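Local atomic coordinates of protein F2 like fibronectin-binding protein (Streptococcus pneumoniae, PDB entry 5A0N), a protein that probably helps the pneumococcus adhere to its host by forming a covalent bond through an internal thioester in a surface-exposed adhesin domain. Residues Y19-Q24 with Y36-I42; L57-K61 with L90-H94; W106-S110 with Y190-Y195; Y138-V142 with F168-Q172. All coordinates share one frame; numbering follows the deposited sequence. Where two conformers were deposited one is given.

Overall arrangement
From the N terminus, contact 1 closes a short loop first, pairing strand 19-21 with strand 41-43 of a three-stranded antiparallel sheet. Contact 2 follows in series, tying the loop after strand 55-56 to the last turn of helix 83-93. Contact 3 spans the longest separation: it opens on helix 105-118 and closes on strand 193-200 of the four-stranded antiparallel sheet. Contact 4, between helices 132-152 and 170-182, opens and closes within that span; no pair of contacts crosses. Contacts 1 and 4 touch where Y36 OH meets H140 ND1, and contacts 2 and 3 where L57 packs on F109. The centres of contacts 1 and 3 lie about 20 Å apart, on opposite sides of the chain's centre.

Contact 1 of 4, residues Y19-Q24 with Y36-I42; sequences YYSLGQ and YNNLTVI
Y20 with I42, hydrogen-bonded, and S21 with V41, non-hydrogen-bonded, make a short antiparallel β-ladder that joins edge strand 19-21 to the middle strand of a three-stranded sheet. Y20 N to I42 O and I42 N to Y20 O are both 2.9 Å, and beyond the strands L22 N gives to T40 O, L39 N to G23 O, and N37 N to Q24 O at 2.7 Å. G23 has backbone angles that only glycine takes without strain.

Side chains also bind backbone. S21 OG, swung anti to N (chi1 178°), donates to T40 O (3.1 Å) from above the carbonyl plane, giving that oxygen its second donor. S21 OG also accepts from G23 N (3.2 Å), closing an ST turn. N37 ND2 reaches L22 O at 3.0 Å and also E26 O, while T35 holds N37 OD1.

Apolar contacts line both faces: V41 CG1 lies 3.6 Å from Y19 CB, and on the other face I42 packs on Y20 and L22, with L22 alongside T40. At the far end the extended Q24 crosses Y36; its NE2 donates almost straight (168°) to Y36 OH, 3.1 Å away and in the amide plane, and H140 ND1 also bonds that hydroxyl.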
loop_
_atom_site.group_PDB
_atom_site.type_symbol
_atom_site.label_atom_id
_atom_site.label_comp_id
_atom_site.label_asym_id
_atom_site.label_seq_id
_atom_site.Cartn_x
_atom_site.Cartn_y
_atom_site.Cartn_z
ATOM N N TYR A 19 -1.247 16.111 1.677
ATOM C CA TYR A 19 -0.693 15.037 2.489
ATOM C C TYR A 19 0.662 14.612 1.947
ATOM O O TYR A 19 0.908 14.706 0.729
ATOM C CB TYR A 19 -1.655 13.825 2.490
ATOM C CG TYR A 19 -3.020 14.159 3.071
ATOM C CD1 TYR A 19 -4.003 14.733 2.281
ATOM C CD2 TYR A 19 -3.312 13.957 4.419
ATOM C CE1 TYR A 19 -5.220 15.115 2.789
ATOM C CE2 TYR A 19 -4.550 14.293 4.950
ATOM C CZ TYR A 19 -5.490 14.900 4.135
ATOM O OH TYR A 19 -6.670 15.270 4.736
ATOM N N TYR A 20 1.513 14.116 2.846
ATOM C CA TYR A 20 2.831 13.590 2.528
ATOM C C TYR A 20 2.847 12.114 2.916
ATOM O O TYR A 20 1.982 11.653 3.662
ATOM C CB TYR A 20 3.941 14.308 3.298
ATOM C CG TYR A 20 3.944 15.816 3.233
ATOM C CD1 TYR A 20 3.543 16.527 2.097
ATOM C CD2 TYR A 20 4.383 16.544 4.311
ATOM C CE1 TYR A 20 3.636 17.904 2.039
ATOM C CE2 TYR A 20 4.465 17.905 4.284
ATOM C CZ TYR A 20 4.096 18.607 3.144
ATOM O OH TYR A 20 4.169 19.970 3.109
ATOM N N SER A 21 3.851 11.379 2.432
ATOM C CA SER A 21 4.045 10.009 2.886
ATOM C C SER A 21 5.478 9.780 3.355
ATOM O O SER A 21 6.458 10.323 2.807
ATOM C CB SER A 21 3.706 9.008 1.797
ATOM O OG SER A 21 3.936 7.675 2.196
ATOM N N LEU A 22 5.602 8.927 4.369
ATOM C CA LEU A 22 6.886 8.518 4.904
ATOM C C LEU A 22 7.603 7.541 3.984
ATOM O O LEU A 22 8.806 7.269 4.178
ATOM C CB LEU A 22 6.726 7.912 6.296
ATOM C CG LEU A 22 6.030 8.807 7.322
ATOM C CD1 LEU A 22 6.036 8.157 8.690
ATOM C CD2 LEU A 22 6.645 10.218 7.400
ATOM N N GLY A 23 6.915 7.006 2.977
ATOM C CA GLY A 23 7.551 6.154 2.010
ATOM C C GLY A 23 7.509 4.693 2.324
ATOM O O GLY A 23 6.966 4.275 3.353
ATOM N N GLN A 24 8.104 3.910 1.432
ATOM C CA GLN A 24 8.205 2.463 1.608
ATOM C C GLN A 24 9.501 2.198 2.397
ATOM O O GLN A 24 9.465 2.240 3.637
ATOM C CB GLN A 24 8.094 1.722 0.280
ATOM C CG GLN A 24 7.971 0.229 0.518
ATOM C CD GLN A 24 8.004 -0.639 -0.709
ATOM O OE1 GLN A 24 8.407 -0.211 -1.785
ATOM N NE2 GLN A 24 7.530 -1.884 -0.541
ATOM N N TYR A 36 11.564 0.687 7.009
ATOM C CA TYR A 36 10.348 0.331 6.268
ATOM C C TYR A 36 9.187 1.050 6.938
ATOM O O TYR A 36 8.873 0.777 8.099
ATOM C CB TYR A 36 10.143 -1.192 6.257
ATOM C CG TYR A 36 9.109 -1.590 5.213
ATOM C CD1 TYR A 36 7.764 -1.412 5.433
ATOM C CD2 TYR A 36 9.499 -2.088 4.002
ATOM C CE1 TYR A 36 6.816 -1.699 4.453
ATOM C CE2 TYR A 36 8.572 -2.368 3.019
ATOM C CZ TYR A 36 7.239 -2.163 3.228
ATOM O OH TYR A 36 6.334 -2.445 2.220
ATOM N N ASN A 37 8.543 1.976 6.211
ATOM C CA ASN A 37 7.637 2.950 6.815
ATOM C C ASN A 37 6.167 2.780 6.445
ATOM O O ASN A 37 5.352 3.624 6.772
ATOM C CB ASN A 37 8.079 4.384 6.527
ATOM C CG ASN A 37 9.543 4.580 6.851
ATOM O OD1 ASN A 37 10.037 4.059 7.866
ATOM N ND2 ASN A 37 10.235 5.299 6.008
ATOM N N ASN A 38 5.826 1.686 5.735
ATOM C CA ASN A 38 4.442 1.299 5.462
ATOM C C ASN A 38 3.662 2.305 4.640
ATOM O O ASN A 38 2.440 2.259 4.609
ATOM C CB ASN A 38 3.708 0.961 6.734
ATOM C CG ASN A 38 4.138 -0.351 7.346
ATOM O OD1 ASN A 38 4.942 -1.109 6.818
ATOM N ND2 ASN A 38 3.550 -0.664 8.484
ATOM N N LEU A 39 4.366 3.225 3.982
ATOM C CA LEU A 39 3.720 4.310 3.242
ATOM C C LEU A 39 2.730 5.085 4.087
ATOM O O LEU A 39 1.757 5.626 3.593
ATOM C CB LEU A 39 3.149 3.834 1.902
ATOM C CG LEU A 39 4.203 3.478 0.859
ATOM C CD1 LEU A 39 3.682 2.439 -0.157
ATOM C CD2 LEU A 39 4.741 4.731 0.146
ATOM N N THR A 40 3.031 5.187 5.386
ATOM C CA THR A 40 2.209 6.024 6.258
ATOM C C THR A 40 1.985 7.383 5.629
ATOM O O THR A 40 2.930 8.000 5.118
ATOM C CB THR A 40 2.894 6.195 7.623
ATOM O OG1 THR A 40 3.057 4.897 8.215
ATOM C CG2 THR A 40 2.155 7.107 8.560
ATOM N N VAL A 41 0.753 7.888 5.716
ATOM C CA VAL A 41 0.396 9.177 5.146
ATOM C C VAL A 41 0.136 10.126 6.311
ATOM O O VAL A 41 -0.518 9.751 7.304
ATOM C CB VAL A 41 -0.824 9.072 4.210
ATOM C CG1 VAL A 41 -1.088 10.407 3.568
ATOM C CG2 VAL A 41 -0.587 7.987 3.150
ATOM N N ILE A 42 0.673 11.342 6.180
ATOM C CA ILE A 42 0.603 12.382 7.202
ATOM C C ILE A 42 0.034 13.676 6.615
ATOM O O ILE A 42 0.188 13.959 5.438
ATOM C CB ILE A 42 1.976 12.603 7.866
ATOM C CG1 ILE A 42 3.014 13.127 6.850
ATOM C CG2 ILE A 42 2.475 11.356 8.576
ATOM C CD1 ILE A 42 4.294 13.635 7.518
#

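Contact 2 of 4, residues L57-K61 with L90-H94; sequences LANGK and LKENH
K61 stretches from the end of a type I β turn, A58 to K61, to N93 in the last turn of helix 83-93. Its CB sets off toward the helix and CG carries the chain across. K61 CD is the first atom to arrive, 3.3 Å from N93 O. A bend at chi3 (138°) keeps the next atom close, with K61 CE 3.2 Å from N93 O. At the tip, K61 NZ donates to N93 O at 2.9 Å from above the carbonyl plane. K61 NZ also donates a hydrogen bond to a water 2.9 Å away, which in turn donates to E92 O. The N93 side chain runs past in the reverse direction, its amide held by A210 N and F208 O, and N93 OD1 rests 3.3 Å from A58 CB.

Just before the turn, L57 O accepts from H94 NE2 at 2.7 Å, nearly straight (169°) and in the plane of the imidazole. H94 ND1 is hydrogen-bonded to S97 OG, so both ring nitrogens are used and the ring's rotation is fixed. Beside this bond L90 CD1 packs on L57 CB at 3.8 Å.

Chemically, the lysine's positive charge gathers carbonyl oxygens at the C-terminal end of a helix, one directly and one through water. Such placement would probably suit the helix dipole. The bond from H94 NE2 implies that this nitrogen carries a proton.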
loop_
_atom_site.group_PDB
_atom_site.type_symbol
_atom_site.label_atom_id
_atom_site.label_comp_id
_atom_site.label_asym_id
_atom_site.label_seq_id
_atom_site.Cartn_x
_atom_site.Cartn_y
_atom_site.Cartn_z
ATOM N N LEU A 57 0.357 2.273 -5.959
ATOM C CA LEU A 57 -0.411 1.676 -7.050
ATOM C C LEU A 57 0.286 1.663 -8.394
ATOM O O LEU A 57 -0.335 1.247 -9.387
ATOM C CB LEU A 57 -1.754 2.354 -7.160
ATOM C CG LEU A 57 -2.597 2.405 -5.879
ATOM C CD1 LEU A 57 -3.872 3.187 -6.140
ATOM C CD2 LEU A 57 -2.893 1.015 -5.343
ATOM N N ALA A 58 1.542 2.110 -8.455
ATOM C CA ALA A 58 2.261 2.211 -9.724
ATOM C C ALA A 58 3.739 2.042 -9.462
ATOM O O ALA A 58 4.430 2.998 -9.081
ATOM C CB ALA A 58 1.964 3.548 -10.413
ATOM N N ASN A 59 4.216 0.816 -9.663
ATOM C CA ASN A 59 5.593 0.505 -9.339
ATOM C C ASN A 59 6.642 1.156 -10.221
ATOM O O ASN A 59 7.836 1.131 -9.877
ATOM C CB ASN A 59 5.820 -1.008 -9.211
ATOM C CG ASN A 59 5.907 -1.726 -10.519
ATOM O OD1 ASN A 59 5.567 -1.189 -11.552
ATOM N ND2 ASN A 59 6.278 -3.006 -10.459
ATOM N N GLY A 60 6.208 1.728 -11.341
ATOM C CA GLY A 60 7.095 2.353 -12.303
ATOM C C GLY A 60 7.146 3.858 -12.248
ATOM O O GLY A 60 7.800 4.482 -13.071
ATOM N N LYS A 61 6.481 4.438 -11.247
ATOM C CA LYS A 61 6.464 5.883 -11.042
ATOM C C LYS A 61 7.342 6.244 -9.863
ATOM O O LYS A 61 7.917 5.384 -9.197
ATOM C CB LYS A 61 5.018 6.375 -10.923
ATOM C CG LYS A 61 4.249 6.197 -12.240
ATOM C CD LYS A 61 2.970 7.000 -12.261
ATOM C CE LYS A 61 2.718 7.689 -13.574
ATOM N NZ LYS A 61 1.554 8.555 -13.333
ATOM N N LEU A 90 -6.994 4.811 -10.688
ATOM C CA LEU A 90 -5.861 3.924 -10.955
ATOM C C LEU A 90 -5.430 4.082 -12.434
ATOM O O LEU A 90 -4.250 4.261 -12.733
ATOM C CB LEU A 90 -6.219 2.462 -10.681
ATOM C CG LEU A 90 -5.149 1.422 -11.027
ATOM C CD1 LEU A 90 -3.971 1.564 -10.080
ATOM C CD2 LEU A 90 -5.715 0.021 -10.952
ATOM N N LYS A 91 -6.400 4.011 -13.349
ATOM C CA LYS A 91 -6.086 4.130 -14.756
ATOM C C LYS A 91 -5.414 5.478 -15.079
ATOM O O LYS A 91 -4.473 5.557 -15.871
ATOM C CB LYS A 91 -7.368 3.907 -15.613
ATOM C CG LYS A 91 -7.088 3.841 -17.085
ATOM N N GLU A 92 -5.892 6.542 -14.453
ATOM C CA GLU A 92 -5.319 7.871 -14.638
ATOM C C GLU A 92 -3.854 7.914 -14.210
ATOM O O GLU A 92 -3.053 8.630 -14.786
ATOM C CB GLU A 92 -6.150 8.835 -13.815
ATOM C CG GLU A 92 -5.942 10.320 -13.949
ATOM C CD GLU A 92 -7.062 10.995 -13.151
ATOM O OE1 GLU A 92 -8.250 10.940 -13.579
ATOM O OE2 GLU A 92 -6.784 11.474 -12.050
ATOM N N ASN A 93 -3.518 7.149 -13.174
ATOM C CA ASN A 93 -2.141 7.086 -12.695
ATOM C C ASN A 93 -1.260 6.159 -13.560
ATOM O O ASN A 93 -0.047 6.106 -13.387
ATOM C CB ASN A 93 -2.137 6.618 -11.218
ATOM C CG ASN A 93 -0.814 6.825 -10.512
ATOM O OD1 ASN A 93 -0.258 5.892 -9.955
ATOM N ND2 ASN A 93 -0.318 8.072 -10.513
ATOM N N HIS A 94 -1.827 5.426 -14.494
ATOM C CA HIS A 94 -1.109 4.561 -15.416
ATOM C C HIS A 94 -1.400 4.992 -16.908
ATOM O O HIS A 94 -1.795 4.171 -17.750
ATOM C CB HIS A 94 -1.613 3.137 -15.246
ATOM C CG HIS A 94 -1.111 2.440 -14.039
ATOM N ND1 HIS A 94 -0.105 1.502 -14.098
ATOM C CD2 HIS A 94 -1.440 2.560 -12.735
ATOM C CE1 HIS A 94 0.158 1.070 -12.881
ATOM N NE2 HIS A 94 -0.625 1.706 -12.038
HETATM O O HOH W 1 -0.238 8.279 -15.573
#

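Contact 3 of 4, residues W106-S110 with Y190-Y195; sequences WDTFS and YENLEY
Two tyrosines, Y190 and Y195, bring their hydroxyls to one helix residue, S110, one to its side chain and the other to its main chain. With W106 they make an aromatic cluster where helix 105-118 lies over strand 193-200 of the four-stranded antiparallel sheet. The short segments run crosswise, their axes 12.0 Å apart at closest and 113° between their directions.

Y190 comes from the 3-10 turn before the strand. Y190 OH sits 2.7 Å from S110 OG, which lies at the edge of the Y190 ring. A water 2.6 Å from Y190 OH donates to D107 OD1, a carboxylate that is also salt-bridged to R111. The Y190 ring lies nearly parallel to the indole of W106 but slid along it, so the two barely overlap, and the closest atoms are Y190 CE1 and W106 CZ2 at 3.5 Å.

Y195 meets the same indole differently. The six-membered ring of W106 turns its edge to the face of Y195, a T-shaped pair with centroids 5.0 Å apart and planes at 67°; W106 CH2 is over that face, 3.7 Å from Y195 CD2. F109 CE2 packs against Y195 CD1, and F109 itself stacks on Y86.

S110 OG, set between its backbone N and carbonyl carbon (chi1 64°), turns back to donate to W106 O, which it and S110 N approach from opposite faces. From the strand, Y195 OH donates to S110 O at 2.8 Å, from above that carbonyl's plane.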
loop_
_atom_site.group_PDB
_atom_site.type_symbol
_atom_site.label_atom_id
_atom_site.label_comp_id
_atom_site.label_asym_id
_atom_site.label_seq_id
_atom_site.Cartn_x
_atom_site.Cartn_y
_atom_site.Cartn_z
ATOM N N TRP A 106 -9.926 -3.527 -8.886
ATOM C CA TRP A 106 -10.545 -3.198 -7.605
ATOM C C TRP A 106 -10.621 -4.413 -6.700
ATOM O O TRP A 106 -10.346 -4.329 -5.500
ATOM C CB TRP A 106 -11.949 -2.653 -7.833
ATOM C CG TRP A 106 -12.803 -2.522 -6.607
ATOM C CD1 TRP A 106 -13.933 -3.226 -6.344
ATOM C CD2 TRP A 106 -12.621 -1.618 -5.495
ATOM N NE1 TRP A 106 -14.485 -2.820 -5.164
ATOM C CE2 TRP A 106 -13.716 -1.820 -4.630
ATOM C CE3 TRP A 106 -11.648 -0.658 -5.152
ATOM C CZ2 TRP A 106 -13.878 -1.099 -3.469
ATOM C CZ3 TRP A 106 -11.831 0.047 -4.007
ATOM C CH2 TRP A 106 -12.942 -0.154 -3.199
ATOM N N ASP A 107 -10.971 -5.565 -7.268
ATOM C CA ASP A 107 -11.118 -6.780 -6.477
ATOM C C ASP A 107 -9.793 -7.139 -5.793
ATOM O O ASP A 107 -9.743 -7.364 -4.583
ATOM C CB ASP A 107 -11.624 -7.946 -7.340
ATOM C CG ASP A 107 -12.044 -9.146 -6.514
ATOM O OD1 ASP A 107 -12.606 -8.979 -5.418
ATOM O OD2 ASP A 107 -11.820 -10.292 -6.948
ATOM N N THR A 108 -8.707 -7.137 -6.563
ATOM C CA THR A 108 -7.439 -7.529 -5.960
ATOM C C THR A 108 -6.906 -6.494 -4.968
ATOM O O THR A 108 -6.455 -6.880 -3.906
ATOM C CB THR A 108 -6.358 -7.912 -7.000
ATOM O OG1 THR A 108 -6.035 -6.783 -7.809
ATOM C CG2 THR A 108 -6.837 -9.076 -7.861
ATOM N N PHE A 109 -6.994 -5.211 -5.306
ATOM C CA PHE A 109 -6.522 -4.192 -4.378
ATOM C C PHE A 109 -7.352 -4.194 -3.106
ATOM O O PHE A 109 -6.831 -4.148 -1.993
ATOM C CB PHE A 109 -6.545 -2.777 -4.991
ATOM C CG PHE A 109 -6.443 -1.731 -3.931
ATOM C CD1 PHE A 109 -5.217 -1.506 -3.312
ATOM C CD2 PHE A 109 -7.547 -1.080 -3.460
ATOM C CE1 PHE A 109 -5.124 -0.675 -2.212
ATOM C CE2 PHE A 109 -7.445 -0.222 -2.393
ATOM C CZ PHE A 109 -6.227 -0.014 -1.773
ATOM N N SER A 110 -8.670 -4.228 -3.242
ATOM C CA SER A 110 -9.510 -4.134 -2.064
ATOM C C SER A 110 -9.353 -5.369 -1.186
ATOM O O SER A 110 -9.371 -5.262 0.050
ATOM C CB SER A 110 -10.974 -3.875 -2.437
ATOM O OG SER A 110 -11.542 -4.951 -3.168
ATOM N N TYR A 190 -17.526 -4.567 2.376
ATOM C CA TYR A 190 -17.429 -3.203 1.877
ATOM C C TYR A 190 -18.270 -2.180 2.658
ATOM O O TYR A 190 -17.836 -1.049 2.859
ATOM C CB TYR A 190 -17.837 -3.158 0.374
ATOM C CG TYR A 190 -16.845 -3.859 -0.525
ATOM C CD1 TYR A 190 -15.633 -3.264 -0.824
ATOM C CD2 TYR A 190 -17.111 -5.097 -1.087
ATOM C CE1 TYR A 190 -14.697 -3.889 -1.609
ATOM C CE2 TYR A 190 -16.168 -5.735 -1.878
ATOM C CZ TYR A 190 -14.958 -5.136 -2.135
ATOM O OH TYR A 190 -14.040 -5.803 -2.905
ATOM N N GLU A 191 -19.473 -2.562 3.087
ATOM C CA GLU A 191 -20.357 -1.621 3.754
ATOM C C GLU A 191 -19.769 -1.156 5.097
ATOM O O GLU A 191 -20.193 -0.131 5.622
ATOM C CB GLU A 191 -21.749 -2.225 3.943
ATOM C CG GLU A 191 -21.806 -3.349 4.970
ATOM N N ASN A 192 -18.800 -1.904 5.643
ATOM C CA ASN A 192 -18.168 -1.587 6.908
ATOM C C ASN A 192 -16.792 -0.954 6.788
ATOM O O ASN A 192 -16.141 -0.682 7.808
ATOM C CB ASN A 192 -18.105 -2.822 7.794
ATOM C CG ASN A 192 -19.487 -3.287 8.219
ATOM O OD1 ASN A 192 -20.444 -2.500 8.312
ATOM N ND2 ASN A 192 -19.594 -4.550 8.539
ATOM N N LEU A 193 -16.357 -0.741 5.551
ATOM C CA LEU A 193 -15.003 -0.256 5.265
ATOM C C LEU A 193 -15.058 1.080 4.531
ATOM O O LEU A 193 -15.999 1.368 3.769
ATOM C CB LEU A 193 -14.290 -1.283 4.336
ATOM C CG LEU A 193 -14.015 -2.634 4.970
ATOM C CD1 LEU A 193 -13.639 -3.652 3.913
ATOM C CD2 LEU A 193 -12.915 -2.538 6.012
ATOM N N GLU A 194 -14.021 1.878 4.752
ATOM C CA GLU A 194 -13.753 3.050 3.957
ATOM C C GLU A 194 -12.458 2.878 3.242
ATOM O O GLU A 194 -11.395 2.888 3.869
ATOM C CB GLU A 194 -13.768 4.327 4.780
ATOM C CG GLU A 194 -13.603 5.574 3.930
ATOM C CD GLU A 194 -13.188 6.816 4.644
ATOM O OE1 GLU A 194 -13.374 6.887 5.848
ATOM O OE2 GLU A 194 -12.720 7.739 3.965
ATOM N N TYR A 195 -12.520 2.734 1.925
ATOM C CA TYR A 195 -11.337 2.785 1.079
ATOM C C TYR A 195 -11.040 4.235 0.719
ATOM O O TYR A 195 -11.968 5.039 0.540
ATOM C CB TYR A 195 -11.536 1.907 -0.178
ATOM C CG TYR A 195 -11.485 0.433 0.132
ATOM C CD1 TYR A 195 -10.283 -0.267 0.142
ATOM C CD2 TYR A 195 -12.641 -0.293 0.438
ATOM C CE1 TYR A 195 -10.221 -1.611 0.469
ATOM C CE2 TYR A 195 -12.591 -1.632 0.758
ATOM C CZ TYR A 195 -11.390 -2.297 0.747
ATOM O OH TYR A 195 -11.355 -3.636 1.042
HETATM O O HOH W 2 -14.592 -8.124 -3.932
#

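Contact 4 of 4, residues Y138-V142 with F168-Q172; sequences YFHQV and FSPQQ
The amide of Q172 fits between Y138 and Q141 on helix 132-152, and its nitrogen uses both hydrogens there. Q172 NE2 donates to Y138 O at 3.0 Å and to Q141 OE1 at 2.9 Å, the second bond almost straight (170°). Both acceptors lie close to the amide plane, so the group is held against rotation. Y138 flanks it: Y138 CD2 comes within 3.5 Å of Q172 CD at the edge of the phenol, whose plane stands 65° from the amide. One turn along, V142 CG1, in one of that residue's two conformers, packs 3.6 Å from Q172 CB. In that conformer V142 CG1 also lies over a face of the F168 ring, 4.1 Å from its centroid, a CH-π contact that the other conformer may not keep.

The next layer fixes the other end of the Q172 amide. Q172 OE1 accepts from S169 N at 2.9 Å, in the carbonyl plane and on a lone pair, which settles which way round the amide sits. In return S169 OG accepts from Q172 N at 3.0 Å. Further out, W128 of helix 123-128 touches Y138, F168 touches L176, and I179 meets V142.

The reciprocal S169-Q172 bonds are a capping box, with S169 as N-cap of helix 170-182. Here its glutamine also docks the start of that helix onto helix 132-152, within the adhesin's helical insertion.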
loop_
_atom_site.group_PDB
_atom_site.type_symbol
_atom_site.label_atom_id
_atom_site.label_comp_id
_atom_site.label_asym_id
_atom_site.label_seq_id
_atom_site.Cartn_x
_atom_site.Cartn_y
_atom_site.Cartn_z
ATOM N N TYR A 138 6.917 -6.460 7.601
ATOM C CA TYR A 138 7.263 -7.521 6.644
ATOM C C TYR A 138 6.010 -8.037 5.892
ATOM O O TYR A 138 6.094 -8.388 4.724
ATOM C CB TYR A 138 8.031 -8.674 7.315
ATOM C CG TYR A 138 9.498 -8.354 7.585
ATOM C CD1 TYR A 138 9.879 -7.483 8.588
ATOM C CD2 TYR A 138 10.499 -8.908 6.819
ATOM C CE1 TYR A 138 11.199 -7.205 8.817
ATOM C CE2 TYR A 138 11.827 -8.617 7.066
ATOM C CZ TYR A 138 12.159 -7.772 8.059
ATOM O OH TYR A 138 13.485 -7.493 8.294
ATOM N N PHE A 139 4.858 -8.046 6.554
ATOM C CA PHE A 139 3.611 -8.424 5.865
ATOM C C PHE A 139 3.156 -7.306 4.929
ATOM O O PHE A 139 2.622 -7.571 3.861
ATOM C CB PHE A 139 2.511 -8.783 6.863
ATOM C CG PHE A 139 1.280 -9.426 6.255
ATOM C CD1 PHE A 139 1.375 -10.489 5.360
ATOM C CD2 PHE A 139 0.007 -9.006 6.631
ATOM C CE1 PHE A 139 0.238 -11.102 4.863
ATOM C CE2 PHE A 139 -1.120 -9.634 6.123
ATOM C CZ PHE A 139 -0.993 -10.671 5.254
ATOM N N HIS A 140 3.339 -6.038 5.343
ATOM C CA HIS A 140 3.034 -4.930 4.429
ATOM C C HIS A 140 3.788 -5.141 3.115
ATOM O O HIS A 140 3.222 -5.001 2.030
ATOM C CB HIS A 140 3.418 -3.583 5.056
ATOM C CG HIS A 140 3.047 -2.423 4.197
ATOM N ND1 HIS A 140 3.795 -2.018 3.119
ATOM C CD2 HIS A 140 1.979 -1.587 4.260
ATOM C CE1 HIS A 140 3.202 -0.986 2.552
ATOM N NE2 HIS A 140 2.098 -0.706 3.215
ATOM N N GLN A 141 5.073 -5.478 3.213
ATOM C CA GLN A 141 5.900 -5.562 2.025
ATOM C C GLN A 141 5.406 -6.672 1.081
ATOM O O GLN A 141 5.368 -6.460 -0.127
ATOM C CB GLN A 141 7.355 -5.782 2.414
ATOM C CG GLN A 141 8.299 -5.764 1.235
ATOM C CD GLN A 141 9.743 -5.897 1.623
ATOM O OE1 GLN A 141 10.076 -6.657 2.527
ATOM N NE2 GLN A 141 10.602 -5.082 0.997
ATOM N N VAL A 142 5.060 -7.862 1.593
ATOM C CA VAL A 142 4.567 -8.906 0.663
ATOM C C VAL A 142 3.206 -8.571 0.087
ATOM O O VAL A 142 2.957 -8.832 -1.093
ATOM C CB VAL A 142 4.583 -10.340 1.229
ATOM C CG1 VAL A 142 6.014 -10.811 1.355
ATOM C CG2 VAL A 142 3.810 -10.460 2.544
ATOM N N PHE A 168 13.341 -11.696 0.374
ATOM C CA PHE A 168 12.278 -11.998 1.315
ATOM C C PHE A 168 12.800 -12.919 2.425
ATOM O O PHE A 168 13.604 -13.824 2.178
ATOM C CB PHE A 168 11.098 -12.710 0.635
ATOM C CG PHE A 168 10.199 -11.835 -0.209
ATOM C CD1 PHE A 168 10.155 -10.452 -0.085
ATOM C CD2 PHE A 168 9.339 -12.412 -1.089
ATOM C CE1 PHE A 168 9.305 -9.701 -0.880
ATOM C CE2 PHE A 168 8.485 -11.668 -1.858
ATOM C CZ PHE A 168 8.445 -10.316 -1.756
ATOM N N SER A 169 12.308 -12.706 3.632
ATOM C CA SER A 169 12.585 -13.615 4.744
ATOM C C SER A 169 11.828 -14.929 4.516
ATOM O O SER A 169 10.864 -14.987 3.731
ATOM C CB SER A 169 12.157 -12.993 6.072
ATOM O OG SER A 169 10.743 -12.890 6.120
ATOM N N PRO A 170 12.220 -15.992 5.219
ATOM C CA PRO A 170 11.454 -17.230 5.106
ATOM C C PRO A 170 9.969 -17.035 5.465
ATOM O O PRO A 170 9.091 -17.637 4.844
ATOM C CB PRO A 170 12.148 -18.155 6.128
ATOM C CG PRO A 170 13.542 -17.633 6.223
ATOM C CD PRO A 170 13.424 -16.149 6.071
ATOM N N GLN A 171 9.691 -16.220 6.476
ATOM C CA GLN A 171 8.304 -15.960 6.897
ATOM C C GLN A 171 7.553 -15.214 5.801
ATOM O O GLN A 171 6.371 -15.501 5.540
ATOM C CB GLN A 171 8.273 -15.126 8.176
ATOM C CG GLN A 171 8.885 -15.820 9.361
ATOM C CD GLN A 171 10.405 -15.724 9.451
ATOM O OE1 GLN A 171 11.069 -15.002 8.718
ATOM N NE2 GLN A 171 10.951 -16.462 10.400
ATOM N N GLN A 172 8.211 -14.260 5.140
ATOM C CA GLN A 172 7.572 -13.585 3.988
ATOM C C GLN A 172 7.227 -14.543 2.861
ATOM O O GLN A 172 6.165 -14.406 2.247
ATOM C CB GLN A 172 8.462 -12.468 3.463
ATOM C CG GLN A 172 8.462 -11.234 4.355
ATOM C CD GLN A 172 9.338 -10.141 3.812
ATOM O OE1 GLN A 172 10.517 -10.378 3.557
ATOM N NE2 GLN A 172 8.789 -8.960 3.652
#